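Long-range contact in sialidase B (Streptococcus pneumoniae serotype 4, PDB 4XHB), which cleaves terminal sialic acid residues from oligosaccharides, glycoproteins and glycolipids as an exo-sialidase of glycoside hydrolase family 33: residues Arg207-Tyr212 with Leu629-Asp634. The protein carries 1 engineered substitution. Numbering follows the deposited sequence.
With 17Y ((1R,2S)-cyclopentane-1,2-diol), chain B.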
ATOM      1  N   ARG A 207      -1.059   2.560  -0.335  1.00  8.55           N
ATOM      2  CA  ARG A 207      -0.484   1.521  -1.183  1.00  7.93           C
ATOM      3  C   ARG A 207       0.754   2.072  -1.867  1.00 11.09           C
ATOM      4  O   ARG A 207       0.955   3.282  -1.903  1.00  9.60           O
ATOM      5  CB  ARG A 207      -1.489   1.054  -2.245  1.00  8.91           C
ATOM      6  CG  ARG A 207      -2.472  -0.043  -1.770  1.00  9.20           C
ATOM      7  CD  ARG A 207      -2.913  -0.931  -2.967  1.00 10.30           C
ATOM      8  NE  ARG A 207      -1.762  -1.601  -3.582  1.00  9.52           N
ATOM      9  CZ  ARG A 207      -1.812  -2.289  -4.719  1.00 11.52           C
ATOM     10  NH1 ARG A 207      -2.973  -2.417  -5.374  1.00  9.43           N
ATOM     11  NH2 ARG A 207      -0.701  -2.843  -5.207  1.00  8.14           N
ATOM     12  N   ILE A 208       1.556   1.174  -2.439  1.00  8.70           N
ATOM     13  CA  ILE A 208       2.685   1.546  -3.300  1.00  8.67           C
ATOM     14  C   ILE A 208       3.787   2.327  -2.556  1.00 12.00           C
ATOM     15  O   ILE A 208       4.059   3.490  -2.870  1.00  9.63           O
ATOM     16  CB  ILE A 208       2.233   2.348  -4.541  1.00  8.91           C
ATOM     17  CG1 ILE A 208       0.840   1.911  -5.029  1.00 10.36           C
ATOM     18  CG2 ILE A 208       3.239   2.173  -5.651  1.00  9.94           C
ATOM     19  CD1 ILE A 208       0.733   0.435  -5.455  1.00  9.99           C
ATOM     20  N   PRO A 209       4.423   1.678  -1.569  1.00 10.72           N
ATOM     21  CA  PRO A 209       5.491   2.308  -0.781  1.00  9.14           C
ATOM     22  C   PRO A 209       6.782   2.492  -1.578  1.00  9.21           C
ATOM     23  O   PRO A 209       7.057   1.710  -2.494  1.00  9.70           O
ATOM     24  CB  PRO A 209       5.727   1.293   0.346  1.00 10.92           C
ATOM     25  CG  PRO A 209       5.337  -0.037  -0.254  1.00 10.52           C
ATOM     26  CD  PRO A 209       4.155   0.292  -1.138  1.00  8.15           C
ATOM     27  N   THR A 210       7.563   3.520  -1.234  1.00  9.54           N
ATOM     28  CA  THR A 210       8.912   3.678  -1.776  1.00  8.16           C
ATOM     29  C   THR A 210       9.864   4.022  -0.627  1.00 10.56           C
ATOM     30  O   THR A 210       9.424   4.498   0.421  1.00  8.49           O
ATOM     31  CB  THR A 210       9.006   4.795  -2.828  1.00  9.63           C
ATOM     32  OG1 THR A 210       9.010   6.076  -2.182  1.00 10.32           O
ATOM     33  CG2 THR A 210       7.834   4.719  -3.842  1.00  9.15           C
ATOM     34  N   LEU A 211      11.158   3.773  -0.832  1.00  8.08           N
ATOM     35  CA  LEU A 211      12.192   4.171   0.130  1.00 10.04           C
ATOM     36  C   LEU A 211      13.433   4.570  -0.646  1.00  8.61           C
ATOM     37  O   LEU A 211      13.739   3.970  -1.676  1.00 10.08           O
ATOM     38  CB  LEU A 211      12.562   3.023   1.076  1.00  8.42           C
ATOM     39  CG  LEU A 211      11.625   2.609   2.217  1.00  8.59           C
ATOM     40  CD1 LEU A 211      12.098   1.295   2.834  1.00  8.57           C
ATOM     41  CD2 LEU A 211      11.552   3.692   3.296  1.00 10.48           C
ATOM     42  N   TYR A 212      14.157   5.566  -0.145  1.00  9.16           N
ATOM     43  CA  TYR A 212      15.385   6.008  -0.794  1.00 10.12           C
ATOM     44  C   TYR A 212      16.285   6.661   0.252  1.00 10.38           C
ATOM     45  O   TYR A 212      15.849   7.553   0.976  1.00 10.59           O
ATOM     46  CB  TYR A 212      15.079   7.007  -1.924  1.00 10.55           C
ATOM     47  CG  TYR A 212      16.229   7.182  -2.908  1.00 10.95           C
ATOM     48  CD1 TYR A 212      17.344   7.944  -2.577  1.00 10.76           C
ATOM     49  CD2 TYR A 212      16.202   6.569  -4.161  1.00 11.89           C
ATOM     50  CE1 TYR A 212      18.404   8.098  -3.468  1.00 14.82           C
ATOM     51  CE2 TYR A 212      17.252   6.723  -5.066  1.00 10.92           C
ATOM     52  CZ  TYR A 212      18.352   7.484  -4.714  1.00 11.39           C
ATOM     53  OH  TYR A 212      19.408   7.630  -5.600  1.00 11.74           O
ATOM     54  N   LEU A 629       9.740  -1.345   3.597  1.00  8.56           N
ATOM     55  CA  LEU A 629       8.382  -0.835   3.755  1.00  8.44           C
ATOM     56  C   LEU A 629       7.526  -1.565   2.729  1.00  9.53           C
ATOM     57  O   LEU A 629       7.794  -1.493   1.530  1.00 10.06           O
ATOM     58  CB  LEU A 629       8.348   0.673   3.489  1.00  8.70           C
ATOM     59  CG  LEU A 629       7.000   1.381   3.624  1.00  9.85           C
ATOM     60  CD1 LEU A 629       6.449   1.304   5.043  1.00  9.13           C
ATOM     61  CD2 LEU A 629       7.135   2.835   3.175  1.00  9.67           C
ATOM     62  N   PHE A 630       6.509  -2.286   3.183  1.00  8.00           N
ATOM     63  CA  PHE A 630       5.817  -3.199   2.265  1.00  8.68           C
ATOM     64  C   PHE A 630       4.352  -3.358   2.588  1.00 10.76           C
ATOM     65  O   PHE A 630       3.926  -3.146   3.725  1.00  8.53           O
ATOM     66  CB  PHE A 630       6.489  -4.582   2.278  1.00  8.86           C
ATOM     67  CG  PHE A 630       6.459  -5.252   3.623  1.00 10.76           C
ATOM     68  CD1 PHE A 630       7.366  -4.901   4.609  1.00  9.29           C
ATOM     69  CD2 PHE A 630       5.504  -6.219   3.912  1.00 12.96           C
ATOM     70  CE1 PHE A 630       7.335  -5.515   5.859  1.00 12.78           C
ATOM     71  CE2 PHE A 630       5.468  -6.832   5.169  1.00 13.72           C
ATOM     72  CZ  PHE A 630       6.383  -6.476   6.135  1.00 11.73           C
ATOM     73  N   GLU A 631       3.588  -3.750   1.572  1.00  7.63           N
ATOM     74  CA  GLU A 631       2.183  -4.077   1.744  1.00  7.97           C
ATOM     75  C   GLU A 631       2.081  -5.453   2.389  1.00  8.89           C
ATOM     76  O   GLU A 631       2.345  -6.465   1.742  1.00  9.17           O
ATOM     77  CB  GLU A 631       1.487  -4.069   0.381  1.00  7.35           C
ATOM     78  CG  GLU A 631       1.409  -2.675  -0.241  1.00  7.38           C
ATOM     79  CD  GLU A 631       0.892  -2.678  -1.680  1.00 10.00           C
ATOM     80  OE1 GLU A 631       0.768  -3.766  -2.280  1.00  9.24           O
ATOM     81  OE2 GLU A 631       0.635  -1.577  -2.215  1.00  9.70           O
ATOM     82  N   LYS A 632       1.727  -5.493   3.670  1.00  7.86           N
ATOM     83  CA  LYS A 632       1.583  -6.786   4.349  1.00  9.15           C
ATOM     84  C   LYS A 632       0.158  -7.332   4.209  1.00  7.37           C
ATOM     85  O   LYS A 632      -0.566  -7.509   5.190  1.00  9.28           O
ATOM     86  CB  LYS A 632       2.000  -6.721   5.822  1.00  8.24           C
ATOM     87  CG  LYS A 632       2.258  -8.107   6.424  1.00 10.52           C
ATOM     88  CD  LYS A 632       2.445  -8.053   7.945  1.00 11.54           C
ATOM     89  CE  LYS A 632       2.625  -9.455   8.514  1.00  8.75           C
ATOM     90  NZ  LYS A 632       3.922 -10.045   8.053  1.00 11.65           N
ATOM     91  N   TYR A 633      -0.231  -7.591   2.966  1.00  8.09           N
ATOM     92  CA  TYR A 633      -1.533  -8.176   2.668  1.00  9.46           C
ATOM     93  C   TYR A 633      -1.535  -8.502   1.185  1.00  9.76           C
ATOM     94  O   TYR A 633      -0.607  -8.121   0.462  1.00 10.94           O
ATOM     95  CB  TYR A 633      -2.680  -7.212   3.049  1.00  9.58           C
ATOM     96  CG  TYR A 633      -2.987  -6.106   2.054  1.00  8.78           C
ATOM     97  CD1 TYR A 633      -2.078  -5.074   1.808  1.00  9.25           C
ATOM     98  CD2 TYR A 633      -4.203  -6.085   1.370  1.00 10.68           C
ATOM     99  CE1 TYR A 633      -2.381  -4.057   0.887  1.00  9.95           C
ATOM    100  CE2 TYR A 633      -4.516  -5.076   0.453  1.00  8.92           C
ATOM    101  CZ  TYR A 633      -3.605  -4.068   0.218  1.00 11.39           C
ATOM    102  OH  TYR A 633      -3.928  -3.080  -0.685  1.00 10.21           O
ATOM    103  N   ASP A 634      -2.549  -9.228   0.729  1.00  8.75           N
ATOM    104  CA  ASP A 634      -2.648  -9.512  -0.692  1.00 10.82           C
ATOM    105  C   ASP A 634      -3.408  -8.377  -1.378  1.00 11.46           C
ATOM    106  O   ASP A 634      -4.647  -8.329  -1.362  1.00  9.96           O
ATOM    107  CB  ASP A 634      -3.318 -10.871  -0.927  1.00  8.66           C
ATOM    108  CG  ASP A 634      -3.193 -11.341  -2.371  1.00 11.74           C
ATOM    109  OD1 ASP A 634      -3.270 -10.496  -3.286  1.00 12.51           O
ATOM    110  OD2 ASP A 634      -2.994 -12.554  -2.588  1.00 12.39           O
TER
HETATM  111  OAA 17Y B 701      18.554   4.181  -1.565  1.00 12.41           O
HETATM  112  CAF 17Y B 701      19.564   4.637  -2.399  1.00 17.61           C
HETATM  113  CAD 17Y B 701      20.848   4.381  -1.803  1.00 20.68           C
HETATM  114  CAC 17Y B 701      21.791   4.089  -2.926  1.00 22.52           C
HETATM  115  CAE 17Y B 701      20.958   3.917  -4.160  1.00 23.16           C
HETATM  116  CAG 17Y B 701      19.570   3.729  -3.650  1.00 18.37           C
HETATM  117  OAB 17Y B 701      19.200   2.472  -3.336  1.00 18.04           O
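R207 and E631 form a buried salt bridge beside the substrate pocket of the six-bladed sialidase beta-propeller, between the ends of strands 205-207 and 626-631. R207 NE lies 2.8 Å from E631 OE2 with a nearly straight N-H (174°); the oxygen sits in the guanidinium plane, whereas NE meets the carboxylate from above its plane. From the opposite face the backbone N of I208 donates to the same E631 OE2 at 2.9 Å, so two donors grip one buried oxygen. A glutamate suits the place because its chain, extended beyond CG (chi2 172°), carries the carboxylate across to both, while OE1 is hydrogen-bonded to S635 OG and to the backbone N of Y615, by similarity the nucleophile.

The phenol of Y633 reaches across R207, its OH 3.3 Å from R207 CD, with ring and guanidinium planes perpendicular.

Apolar packing continues along the loop, where compact or branched side chains fill the buried interface: P209 CB lies 3.5 Å from L629 CD2, and L211 CD1 3.9 Å from L629 CB. P209 CG also approaches L629 O.

R207, R519 and R581 probably form the arginine triad that binds the sialic acid carboxylate in sialidases; here R207 NH1 pairs with a buffer sulfonate. E631 is probably second-shell, holding NE while NH1 meets the anion and offsetting part of the arginines' positive charge.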